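Local coordinates for VAL-1 (Chlorella virus, PDB 3GNE), which probably cleaves alginate by beta-elimination, as an alginate lyase of polysaccharide lyase family 14, at residues A[10-15]-A[24-29]; A[63-68]-A[73-78]; A[213-218]-A[236-241]; A[29-34]-A[38-43]; A[95-98]-A[103-106]. All coordinates share one frame; numbering follows the deposited sequence.

Contact 1. Residues A[10-15]-A[24-29]; sequences NLLTKG and VNMKKS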
# COMPACT_ATOMS: atom_id res chain seq x y z
N ASN A 10 -7.01 17.12 7.47
CA ASN A 10 -7.89 18.27 7.24
C ASN A 10 -7.62 18.95 5.90
O ASN A 10 -8.42 19.79 5.44
CB ASN A 10 -7.69 19.28 8.36
CG ASN A 10 -8.21 18.71 9.67
OD1 ASN A 10 -7.57 18.89 10.70
ND2 ASN A 10 -9.32 18.02 9.55
N LEU A 11 -6.49 18.56 5.27
CA LEU A 11 -6.25 19.08 3.91
C LEU A 11 -6.44 18.02 2.82
O LEU A 11 -6.05 18.26 1.65
CB LEU A 11 -4.78 19.59 3.87
CG LEU A 11 -4.47 20.73 4.87
CD1 LEU A 11 -2.98 21.08 4.79
CD2 LEU A 11 -5.33 21.94 4.60
N LEU A 12 -7.00 16.84 3.14
CA LEU A 12 -7.02 15.74 2.21
C LEU A 12 -7.61 16.10 0.84
O LEU A 12 -7.02 15.66 -0.15
CB LEU A 12 -7.84 14.58 2.82
CG LEU A 12 -7.79 13.27 2.00
CD1 LEU A 12 -6.40 12.72 1.88
CD2 LEU A 12 -8.74 12.31 2.67
N THR A 13 -8.68 16.89 0.83
CA THR A 13 -9.30 17.22 -0.47
C THR A 13 -9.00 18.66 -0.84
O THR A 13 -9.72 19.19 -1.67
CB THR A 13 -10.82 16.99 -0.44
OG1 THR A 13 -11.37 17.80 0.65
CG2 THR A 13 -11.18 15.55 -0.22
N LYS A 14 -7.98 19.28 -0.25
CA LYS A 14 -7.56 20.66 -0.50
C LYS A 14 -6.10 20.66 -0.89
O LYS A 14 -5.45 21.71 -0.76
CB LYS A 14 -7.76 21.54 0.75
CG LYS A 14 -9.17 21.53 1.28
CD LYS A 14 -9.34 22.44 2.52
CE LYS A 14 -10.53 21.89 3.31
NZ LYS A 14 -11.26 22.78 4.24
N GLY A 15 -5.55 19.55 -1.37
CA GLY A 15 -4.18 19.47 -1.88
C GLY A 15 -3.22 18.76 -0.96
O GLY A 15 -2.09 18.43 -1.34
N VAL A 24 -8.40 12.13 -5.10
CA VAL A 24 -9.11 11.59 -3.90
C VAL A 24 -10.45 11.04 -4.33
O VAL A 24 -11.30 11.76 -4.87
CB VAL A 24 -9.28 12.68 -2.86
CG1 VAL A 24 -9.96 12.12 -1.59
CG2 VAL A 24 -7.94 13.34 -2.48
N ASN A 25 -10.65 9.76 -4.09
CA ASN A 25 -12.02 9.19 -4.23
C ASN A 25 -12.50 8.93 -2.80
O ASN A 25 -12.09 7.94 -2.19
CB ASN A 25 -12.04 7.90 -5.01
CG ASN A 25 -11.75 8.08 -6.43
OD1 ASN A 25 -12.63 8.03 -7.30
ND2 ASN A 25 -10.49 8.35 -6.76
N MET A 26 -13.34 9.84 -2.29
CA MET A 26 -13.84 9.67 -0.91
C MET A 26 -14.96 8.62 -0.85
O MET A 26 -15.08 7.97 0.18
CB MET A 26 -14.36 10.98 -0.32
CG MET A 26 -13.30 12.02 -0.00
SD MET A 26 -11.95 11.44 1.00
CE MET A 26 -12.60 11.11 2.64
N LYS A 27 -15.72 8.49 -1.92
CA LYS A 27 -16.79 7.46 -1.94
C LYS A 27 -17.71 7.73 -0.75
O LYS A 27 -18.20 8.87 -0.60
CB LYS A 27 -16.22 6.05 -1.99
CG LYS A 27 -15.37 5.86 -3.27
CD LYS A 27 -14.73 4.46 -3.19
CE LYS A 27 -13.86 4.10 -4.31
NZ LYS A 27 -13.48 2.70 -4.31
N LYS A 28 -17.98 6.71 0.08
CA LYS A 28 -18.80 6.85 1.28
C LYS A 28 -17.98 7.06 2.53
O LYS A 28 -18.55 7.05 3.62
CB LYS A 28 -19.65 5.57 1.49
CG LYS A 28 -20.75 5.50 0.40
CD LYS A 28 -21.62 4.27 0.71
CE LYS A 28 -22.78 4.31 -0.28
NZ LYS A 28 -23.87 3.40 0.21
N SER A 29 -16.68 7.24 2.36
CA SER A 29 -15.80 7.47 3.51
C SER A 29 -15.78 8.94 3.91
O SER A 29 -16.26 9.79 3.15
CB SER A 29 -14.40 6.98 3.18
OG SER A 29 -14.44 5.56 2.90

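Contact 2. Residues A[63-68]-A[73-78]; sequences AVPDGL and ITFAWE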
# COMPACT_ATOMS: atom_id res chain seq x y z
N ALA A 63 -0.38 10.64 -3.75
CA ALA A 63 0.40 11.74 -3.22
C ALA A 63 1.81 11.63 -3.74
O ALA A 63 2.36 10.53 -3.88
CB ALA A 63 0.41 11.74 -1.71
N VAL A 64 2.44 12.76 -3.97
CA VAL A 64 3.88 12.82 -4.32
C VAL A 64 4.49 13.83 -3.35
O VAL A 64 4.65 15.01 -3.68
CB VAL A 64 4.11 13.19 -5.79
CG1 VAL A 64 5.57 13.09 -6.13
CG2 VAL A 64 3.33 12.27 -6.77
N PRO A 65 4.76 13.45 -2.10
CA PRO A 65 5.09 14.48 -1.12
C PRO A 65 6.41 15.14 -1.36
O PRO A 65 7.40 14.52 -1.78
CB PRO A 65 5.03 13.73 0.21
CG PRO A 65 4.08 12.56 -0.13
CD PRO A 65 4.56 12.11 -1.52
N ASP A 66 6.41 16.46 -1.03
CA ASP A 66 7.72 17.14 -1.01
C ASP A 66 8.64 16.44 -0.03
O ASP A 66 8.26 16.22 1.14
CB ASP A 66 7.50 18.57 -0.56
CG ASP A 66 6.52 19.32 -1.43
OD1 ASP A 66 6.29 18.97 -2.61
OD2 ASP A 66 6.00 20.34 -0.96
N GLY A 67 9.86 16.09 -0.46
CA GLY A 67 10.73 15.33 0.45
C GLY A 67 10.80 13.84 0.05
O GLY A 67 11.55 13.07 0.66
N LEU A 68 9.97 13.45 -0.94
CA LEU A 68 10.05 12.04 -1.38
C LEU A 68 11.42 11.69 -1.92
O LEU A 68 11.93 12.32 -2.86
CB LEU A 68 8.98 11.84 -2.48
CG LEU A 68 9.17 10.54 -3.31
CD1 LEU A 68 8.93 9.29 -2.54
CD2 LEU A 68 8.20 10.54 -4.49
N ILE A 73 12.12 4.99 0.24
CA ILE A 73 11.21 5.71 1.10
C ILE A 73 10.30 4.72 1.81
O ILE A 73 10.07 3.61 1.28
CB ILE A 73 10.39 6.70 0.23
CG1 ILE A 73 9.84 7.87 1.04
CG2 ILE A 73 9.26 5.99 -0.52
CD1 ILE A 73 10.91 8.77 1.61
N THR A 74 9.76 5.16 2.93
CA THR A 74 8.79 4.36 3.68
C THR A 74 7.52 5.19 3.85
O THR A 74 7.57 6.41 4.05
CB THR A 74 9.43 3.98 5.02
OG1 THR A 74 10.48 3.06 4.67
CG2 THR A 74 8.42 3.30 5.94
N PHE A 75 6.38 4.51 3.74
CA PHE A 75 5.12 5.13 4.12
C PHE A 75 4.52 4.31 5.26
O PHE A 75 4.73 3.07 5.36
CB PHE A 75 4.14 5.17 2.92
CG PHE A 75 4.56 6.32 1.98
CD1 PHE A 75 4.12 7.60 2.25
CD2 PHE A 75 5.37 6.06 0.89
CE1 PHE A 75 4.53 8.68 1.45
CE2 PHE A 75 5.77 7.10 0.05
CZ PHE A 75 5.29 8.36 0.33
N ALA A 76 3.80 5.01 6.12
CA ALA A 76 3.29 4.36 7.34
C ALA A 76 1.91 4.94 7.65
O ALA A 76 1.59 6.06 7.25
CB ALA A 76 4.24 4.61 8.49
N TRP A 77 1.10 4.16 8.33
CA TRP A 77 -0.25 4.60 8.73
C TRP A 77 -0.70 3.69 9.86
O TRP A 77 -0.04 2.66 10.13
CB TRP A 77 -1.28 4.54 7.58
CG TRP A 77 -1.32 3.20 6.91
CD1 TRP A 77 -2.13 2.14 7.24
CD2 TRP A 77 -0.53 2.75 5.81
NE1 TRP A 77 -1.88 1.06 6.40
CE2 TRP A 77 -0.90 1.41 5.51
CE3 TRP A 77 0.49 3.37 5.03
CZ2 TRP A 77 -0.31 0.66 4.48
CZ3 TRP A 77 1.06 2.61 4.00
CH2 TRP A 77 0.68 1.30 3.74
N GLU A 78 -1.78 4.08 10.50
CA GLU A 78 -2.35 3.23 11.55
C GLU A 78 -3.78 2.90 11.20
O GLU A 78 -4.48 3.72 10.59
CB GLU A 78 -2.34 3.97 12.91
CG GLU A 78 -0.85 4.29 13.25
CD GLU A 78 -0.76 5.12 14.51
OE1 GLU A 78 -1.70 5.09 15.32
OE2 GLU A 78 0.25 5.78 14.76

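Contact 3. Residues A[213-218]-A[236-241]; sequences SRFDWN and TNFQMK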
# COMPACT_ATOMS: atom_id res chain seq x y z
N SER A 213 7.78 6.87 -7.66
CA SER A 213 7.08 8.04 -8.28
C SER A 213 5.89 8.48 -7.51
O SER A 213 5.54 9.64 -7.67
CB SER A 213 6.74 7.71 -9.73
OG SER A 213 5.93 6.55 -9.80
N ARG A 214 5.23 7.65 -6.69
CA ARG A 214 4.12 8.17 -5.90
C ARG A 214 3.77 7.23 -4.77
O ARG A 214 4.11 6.04 -4.81
CB ARG A 214 2.81 8.40 -6.71
CG ARG A 214 2.11 7.10 -7.15
CD ARG A 214 0.83 7.48 -7.91
NE ARG A 214 -0.10 6.38 -8.19
CZ ARG A 214 -0.00 5.52 -9.21
NH1 ARG A 214 1.07 5.62 -10.04
NH2 ARG A 214 -0.93 4.59 -9.35
N PHE A 215 3.08 7.77 -3.78
CA PHE A 215 2.28 6.99 -2.85
C PHE A 215 0.88 6.84 -3.40
O PHE A 215 0.29 7.82 -3.86
CB PHE A 215 2.20 7.73 -1.51
CG PHE A 215 1.43 6.97 -0.42
CD1 PHE A 215 1.88 5.73 0.04
CD2 PHE A 215 0.27 7.57 0.10
CE1 PHE A 215 1.18 5.06 1.06
CE2 PHE A 215 -0.38 6.90 1.14
CZ PHE A 215 0.06 5.67 1.62
N ASP A 216 0.38 5.60 -3.40
CA ASP A 216 -0.95 5.37 -3.89
C ASP A 216 -1.72 4.66 -2.79
O ASP A 216 -1.40 3.56 -2.37
CB ASP A 216 -0.87 4.45 -5.12
CG ASP A 216 -2.21 4.45 -5.85
OD1 ASP A 216 -2.46 5.37 -6.66
OD2 ASP A 216 -3.06 3.60 -5.61
N TRP A 217 -2.76 5.32 -2.31
CA TRP A 217 -3.66 4.80 -1.31
C TRP A 217 -4.92 4.32 -2.01
O TRP A 217 -5.53 5.08 -2.74
CB TRP A 217 -4.05 5.88 -0.28
CG TRP A 217 -4.90 5.21 0.76
CD1 TRP A 217 -6.26 5.32 0.92
CD2 TRP A 217 -4.42 4.33 1.78
NE1 TRP A 217 -6.64 4.54 1.96
CE2 TRP A 217 -5.55 3.93 2.54
CE3 TRP A 217 -3.16 3.87 2.14
CZ2 TRP A 217 -5.45 3.06 3.63
CZ3 TRP A 217 -3.06 3.00 3.23
CH2 TRP A 217 -4.18 2.63 3.95
N ASN A 218 -5.33 3.09 -1.83
CA ASN A 218 -6.59 2.65 -2.43
C ASN A 218 -7.03 1.41 -1.68
O ASN A 218 -6.55 0.32 -1.91
CB ASN A 218 -6.38 2.36 -3.91
CG ASN A 218 -7.72 2.23 -4.61
OD1 ASN A 218 -8.76 2.10 -3.99
ND2 ASN A 218 -7.67 2.28 -5.92
N THR A 236 -5.42 6.45 10.16
CA THR A 236 -4.91 7.73 10.68
C THR A 236 -3.41 7.77 10.59
O THR A 236 -2.77 6.76 10.37
CB THR A 236 -5.40 7.92 12.14
OG1 THR A 236 -5.18 9.28 12.55
CG2 THR A 236 -4.68 6.94 13.10
N ASN A 237 -2.85 8.96 10.81
CA ASN A 237 -1.43 9.14 11.00
C ASN A 237 -0.64 8.63 9.80
O ASN A 237 0.30 7.83 9.95
CB ASN A 237 -0.94 8.46 12.30
CG ASN A 237 0.36 9.10 12.75
OD1 ASN A 237 0.70 10.22 12.39
ND2 ASN A 237 1.12 8.33 13.57
N PHE A 238 -1.00 9.08 8.62
CA PHE A 238 -0.24 8.74 7.42
C PHE A 238 1.07 9.51 7.43
O PHE A 238 1.08 10.74 7.54
CB PHE A 238 -1.04 9.17 6.17
CG PHE A 238 -2.25 8.29 5.92
CD1 PHE A 238 -2.14 7.18 5.09
CD2 PHE A 238 -3.49 8.55 6.49
CE1 PHE A 238 -3.30 6.40 4.82
CE2 PHE A 238 -4.61 7.80 6.25
CZ PHE A 238 -4.50 6.70 5.42
N GLN A 239 2.21 8.81 7.35
CA GLN A 239 3.52 9.39 7.43
C GLN A 239 4.39 8.93 6.27
O GLN A 239 4.27 7.82 5.78
CB GLN A 239 4.22 8.95 8.75
CG GLN A 239 3.47 9.47 9.97
CD GLN A 239 4.09 8.99 11.26
OE1 GLN A 239 4.44 7.80 11.30
NE2 GLN A 239 4.23 9.81 12.28
N MET A 240 5.27 9.87 5.90
CA MET A 240 6.34 9.56 4.96
C MET A 240 7.63 9.50 5.78
O MET A 240 7.90 10.49 6.49
CB MET A 240 6.44 10.57 3.83
CG MET A 240 7.43 10.11 2.76
SD MET A 240 7.57 11.20 1.33
CE MET A 240 8.22 12.75 2.11
N LYS A 241 8.38 8.42 5.70
CA LYS A 241 9.51 8.21 6.60
C LYS A 241 10.76 7.85 5.82
O LYS A 241 10.63 7.33 4.71
CB LYS A 241 9.20 7.08 7.60
CG LYS A 241 7.95 7.39 8.46
CD LYS A 241 7.62 6.25 9.44
CE LYS A 241 8.75 6.07 10.44
NZ LYS A 241 8.38 5.04 11.47

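Contact 4. Residues A[29-34]-A[38-43]; sequences SAVTTF and RVVKAV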
# COMPACT_ATOMS: atom_id res chain seq x y z
N SER A 29 -16.68 7.24 2.36
CA SER A 29 -15.80 7.47 3.51
C SER A 29 -15.78 8.94 3.91
O SER A 29 -16.26 9.79 3.15
CB SER A 29 -14.40 6.98 3.18
OG SER A 29 -14.44 5.56 2.90
N ALA A 30 -15.18 9.24 5.07
CA ALA A 30 -15.18 10.60 5.53
C ALA A 30 -14.02 10.85 6.49
O ALA A 30 -13.68 10.00 7.31
CB ALA A 30 -16.49 10.95 6.26
N VAL A 31 -13.44 12.04 6.38
CA VAL A 31 -12.55 12.51 7.43
C VAL A 31 -13.38 12.91 8.64
O VAL A 31 -14.36 13.63 8.55
CB VAL A 31 -11.69 13.72 6.92
CG1 VAL A 31 -10.85 14.34 8.01
CG2 VAL A 31 -10.78 13.22 5.81
N THR A 32 -13.00 12.39 9.81
CA THR A 32 -13.77 12.61 11.03
C THR A 32 -12.84 12.44 12.19
O THR A 32 -11.61 12.33 12.04
CB THR A 32 -14.99 11.66 11.04
OG1 THR A 32 -15.88 12.03 12.10
CG2 THR A 32 -14.55 10.21 11.24
N THR A 33 -13.46 12.48 13.38
CA THR A 33 -12.71 12.26 14.60
C THR A 33 -13.18 10.97 15.27
O THR A 33 -14.39 10.77 15.37
CB THR A 33 -12.96 13.43 15.56
OG1 THR A 33 -12.34 14.59 14.96
CG2 THR A 33 -12.26 13.22 16.90
N PHE A 34 -12.20 10.18 15.67
CA PHE A 34 -12.55 8.89 16.30
C PHE A 34 -11.48 8.64 17.32
O PHE A 34 -10.26 8.79 17.01
CB PHE A 34 -12.70 7.77 15.25
CG PHE A 34 -12.84 6.37 15.89
CD1 PHE A 34 -14.09 6.01 16.40
CD2 PHE A 34 -11.81 5.49 16.00
CE1 PHE A 34 -14.26 4.77 17.02
CE2 PHE A 34 -11.95 4.27 16.61
CZ PHE A 34 -13.18 3.92 17.14
N ARG A 38 -7.70 12.47 14.39
CA ARG A 38 -8.29 12.85 13.10
C ARG A 38 -8.06 11.65 12.18
O ARG A 38 -6.89 11.28 12.08
CB ARG A 38 -7.66 14.14 12.57
CG ARG A 38 -8.54 14.79 11.52
CD ARG A 38 -9.77 15.41 12.16
NE ARG A 38 -10.60 16.15 11.24
CZ ARG A 38 -11.91 16.32 11.20
NH1 ARG A 38 -12.71 15.79 12.09
NH2 ARG A 38 -12.51 17.04 10.25
N VAL A 39 -9.12 11.08 11.64
CA VAL A 39 -9.02 9.84 10.91
C VAL A 39 -9.81 9.93 9.62
O VAL A 39 -10.59 10.83 9.40
CB VAL A 39 -9.62 8.67 11.75
CG1 VAL A 39 -9.02 8.65 13.15
CG2 VAL A 39 -11.14 8.77 11.81
N VAL A 40 -9.59 8.91 8.75
CA VAL A 40 -10.57 8.64 7.70
C VAL A 40 -11.34 7.40 8.15
O VAL A 40 -10.76 6.36 8.44
CB VAL A 40 -9.94 8.41 6.32
CG1 VAL A 40 -11.07 8.24 5.29
CG2 VAL A 40 -9.05 9.58 5.92
N LYS A 41 -12.68 7.57 8.23
CA LYS A 41 -13.58 6.45 8.44
C LYS A 41 -13.79 5.82 7.06
O LYS A 41 -14.47 6.44 6.22
CB LYS A 41 -14.89 6.93 9.05
CG LYS A 41 -15.93 5.84 9.31
CD LYS A 41 -17.27 6.51 9.71
CE LYS A 41 -18.26 5.55 10.30
NZ LYS A 41 -19.35 6.21 11.08
N ALA A 42 -13.19 4.69 6.86
CA ALA A 42 -13.32 3.94 5.58
C ALA A 42 -14.58 3.09 5.63
O ALA A 42 -14.70 2.18 6.51
CB ALA A 42 -12.12 3.03 5.39
N VAL A 43 -15.49 3.40 4.74
CA VAL A 43 -16.79 2.69 4.72
C VAL A 43 -16.78 1.67 3.62
O VAL A 43 -16.59 2.00 2.45
CB VAL A 43 -17.90 3.72 4.51
CG1 VAL A 43 -19.24 3.03 4.25
CG2 VAL A 43 -17.99 4.65 5.71

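Contact 5. Residues A[95-98]-A[103-106]; sequences GTFI and ASGY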
# COMPACT_ATOMS: atom_id res chain seq x y z
N GLY A 95 0.35 1.73 -0.97
CA GLY A 95 1.81 1.51 -1.02
C GLY A 95 2.40 2.45 -2.05
O GLY A 95 1.89 3.53 -2.33
N THR A 96 3.51 2.02 -2.59
CA THR A 96 4.32 2.86 -3.44
C THR A 96 4.34 2.34 -4.85
O THR A 96 4.34 1.14 -5.06
CB THR A 96 5.75 2.85 -2.82
OG1 THR A 96 6.55 3.87 -3.35
CG2 THR A 96 6.37 1.52 -3.19
N PHE A 97 4.32 3.27 -5.82
CA PHE A 97 4.47 2.92 -7.23
C PHE A 97 5.81 3.43 -7.75
O PHE A 97 6.28 4.46 -7.27
CB PHE A 97 3.32 3.52 -8.07
CG PHE A 97 2.08 2.60 -8.02
CD1 PHE A 97 1.38 2.42 -6.84
CD2 PHE A 97 1.64 1.94 -9.17
CE1 PHE A 97 0.23 1.61 -6.81
CE2 PHE A 97 0.53 1.11 -9.17
CZ PHE A 97 -0.15 0.94 -7.97
N ILE A 98 6.38 2.64 -8.66
CA ILE A 98 7.69 2.85 -9.26
C ILE A 98 7.52 3.24 -10.72
O ILE A 98 6.74 2.54 -11.39
CB ILE A 98 8.52 1.55 -9.28
CG1 ILE A 98 8.86 1.00 -7.90
CG2 ILE A 98 9.83 1.78 -10.04
CD1 ILE A 98 9.04 2.17 -6.96
N ALA A 103 0.71 -1.26 -13.07
CA ALA A 103 1.36 -2.16 -12.11
C ALA A 103 0.33 -2.51 -11.05
O ALA A 103 0.63 -2.49 -9.84
CB ALA A 103 2.58 -1.47 -11.49
N SER A 104 -0.86 -2.83 -11.52
CA SER A 104 -1.96 -3.22 -10.63
C SER A 104 -3.12 -3.58 -11.56
O SER A 104 -3.04 -3.42 -12.78
CB SER A 104 -2.32 -2.07 -9.70
OG SER A 104 -2.87 -0.98 -10.42
N GLY A 105 -4.19 -4.06 -10.97
CA GLY A 105 -5.40 -4.26 -11.81
C GLY A 105 -5.19 -5.35 -12.84
O GLY A 105 -5.81 -5.28 -13.89
N TYR A 106 -4.38 -6.38 -12.55
CA TYR A 106 -4.15 -7.50 -13.44
C TYR A 106 -3.44 -7.03 -14.72
O TYR A 106 -3.53 -7.71 -15.73
CB TYR A 106 -5.46 -8.25 -13.75
CG TYR A 106 -5.33 -9.71 -14.07
CD1 TYR A 106 -4.98 -10.63 -13.10
CD2 TYR A 106 -5.57 -10.27 -15.31
CE1 TYR A 106 -4.84 -11.99 -13.28
CE2 TYR A 106 -5.44 -11.62 -15.55
CZ TYR A 106 -5.07 -12.49 -14.56
OH TYR A 106 -4.96 -13.85 -14.84

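Contact 1. Residues A[10-15]-A[24-29]
Leu12 and Thr13, the middle of a type I beta turn in the loop leading into strand 21-25, pack on Val24 at the end of that strand and on Met26 just beyond it; the strand is an outermost one of the seven-stranded sheet of this jelly-roll-like beta sandwich. The contacts are apolar, with no hydrogen bond from one segment to the other; the turn itself is closed by Lys14 N to Leu11 O at 2.9 Å. Leu12 points toward the strand, and its CD2 lies 3.7 Å from Met26 SD and 4.0 Å from Met26 CE. In the conformer described, one of two for Met26, bends at chi2 (-52°) and chi3 (-68°) bring the thioether to this methyl. Val24 divides its methyls between the two turn residues: CG2 lies 3.4 Å from Leu12 O, while CG1 meets Thr13. Phe61 of strand 59-63 touches both Leu12 and Val24, whereas Thr13 lies at the solvent side. Beyond Met26 the chain reverses in a type II' turn that ends at Ser29, with Ser29 N bonded to Met26 O. The Thr13 side chain crosses those of Val24 and Met26 at about a right angle, its CG2 standing 3.9 Å from Val24 CG1 and 4.1 Å from Met26 CG.

Contact 2. Residues A[63-68]-A[73-78]
Leu68 with Ile73 and Pro65 with Phe75 join the loop 63-68 to strand 73-78, an aliphatic pair and a proline-aromatic pair. In the first, Leu68 crosses Ile73 at about a right angle: CD1 lies 3.9 Å from Ile73 CG2 and 4.0 Å from Ile73 CG1, so a single methyl sits against both arms of the beta-branched side chain. Leu68 reaches Ile73 because its CG stands anti to the backbone N (chi1 165°), which carries CD1 in to the strand although the first bond does not point there. In the second pair, Pro65 points toward the strand and brings CG to the rim of the Phe75 ring, near the ring plane, 4.2 Å from CE1. The backbone contribution is internal to the loop: a type II turn runs from Pro65 to Leu68 and is closed by Leu68 N to Pro65 O at 2.9 Å. Gly67, with phi 104°, occupies the positive-phi corner of that turn. The contact lies where the chain crosses from strand 59-63 of one sheet to strand 72-80 of the other; Met240 of strand 231-241 touches Pro65, Ile73 and Phe75, Ile212 of strand 212-221 adjoins Leu68 and Ile73, and Phe215 stacks on Phe75.

Contact 3. Residues A[213-218]-A[236-241]
Strands 213-218 and 236-241 belong to the two different sheets of the beta sandwich and face each other across its core, with CA atoms 9.2 Å apart at Phe215 and Met240 and 10.2 Å apart at Trp217 and Phe238, too far for backbone pairing. Aromatic side chains bridge the gap. Phe238 points toward the opposite strand and drives its edge into the face of Trp217, a T-shaped stack on the six-membered ring with centroids 5.0 Å apart and planes at 87°. CE1 leads, 3.6 Å above the indole plane and displaced toward the rim. With CG anti to the backbone N (chi1 -177°), the indole of Trp217 extends toward the opposite sheet. Phe215, two residues earlier on the same side of its strand, makes a lighter contact, CE2 to Phe238 CD1 at 4.3 Å. Trp77 and Phe235 also meet Trp217 edge-to-face, so the pair belongs to a larger aromatic core. Along the strand edge Ser213 and Arg214 both face Phe97 of strand 91-99, a classic beta bulge. On the face away from the core, Arg214 makes a cation-pi contact with the Phe97 ring, and the same guanidinium grips Asp216 side-on: NE and NH2 both bond to OD1, lying on one side of the carboxylate plane. Of these two bonds the straighter is Arg214 NE to Asp216 OD1, 3.0 Å long with an angle of 159° at the hydrogen.

Contact 4. Residues A[29-34]-A[38-43]
Strands 30-34 and 38-43 form an antiparallel beta hairpin at one side of the larger sheet, where strand 37-44 also pairs with strand 231-241. Backbone hydrogen bonds hold it at two hydrogen-bonded pairs: Ala30 with Lys41 and Thr32 with Val39, each exchanging two N-H to O bonds. In the latter, Val39 N to Thr32 O is 2.8 Å. The N-to-C directions of segments 30-34 and 38-43 make 125°, well short of the 180° of a straight antiparallel pair, so the hairpin is strongly twisted. At its open end Val43 N donates to Ser29 OG over 3.0 Å, and the same hydroxyl is hydrogen-bonded to Gly58 O, so two partners fix it. Apolar contacts line both faces. On one, Val31 CG2 meets Val40 CG2 at 4.0 Å; on the other, Thr32 and Val39 lie side by side with their CG2 methyls 3.7 Å apart. Phe34 CB rests on Val39 CG2, and the Phe34 ring stacks on Tyr234 of strand 231-241. Arg38 supplies the polar side-chain contact near the turn. Its chain bends at chi2 (72°), and one guanidinium face lies over Val31 CG1 and Thr32 N. The edge meets Thr33, where NH1 donates to Thr33 OG1 nearly in the guanidinium plane, 3.1 Å away with an angle of 150° at the hydrogen.

Contact 5. Residues A[95-98]-A[103-106]
Phe97 points from strand 95-98, part of strand 91-99 in the seven-stranded sheet, toward the loop 103-106, and its CE2 and CZ atoms make the contact. Ser104 comes to the ring edge near the ring plane, with CB 4.1 Å from Phe97 CZ. Ala103 approaches the neighbouring corner: its methyl CB lies 4.0 Å from Phe97 CE2, and its carbonyl oxygen, reaching the ring obliquely, is 3.7 Å from the same CE2. The ring is swung into this position with CG anti to the carbonyl carbon (chi1 -84°). Ser104 holds OG between its backbone N and carbonyl carbon (chi1 66°), so the hydroxyl also stays beside the ring, 4.1 Å from Phe97 CZ. No hydrogen bond links the two segments. A citrate, probably from the crystallisation liquor, is bound close to the Ser104 side chain and accepts a hydrogen bond from Gly105 N, consistent with a pocket here that can hold an anion. Chemically, the ring is met by the Ala103 methyl, the Ser104 CB and a carbonyl oxygen, so the contact is one of van der Waals packing, and Ala103 O has its hydrogen bond from Ser114 OG of the adjacent strand 112-119.

How the contacts relate
Along the chain the order is contact 1, contact 4, contact 2, contact 5 and contact 3. Contacts 2 and 3 nearly coincide, with centres about 4 Å apart, and strands 72-80 and 231-241 are neighbours in the larger sheet. Strand 231-241 also pairs with strand 37-44 of contact 4, while strand 212-221 borders strand 91-99 of contact 5 in the seven-stranded sheet. The peripheral contacts 1 and 4 share Ser29 and touch, with centres about 10 Å apart; contacts 4 and 5 lie about 25 Å apart, on opposite sides of the chain's centre. Contact 3, about 8 Å from that centre, touches contacts 2, 4 and 5; contacts 2 and 3 both span the two sheets.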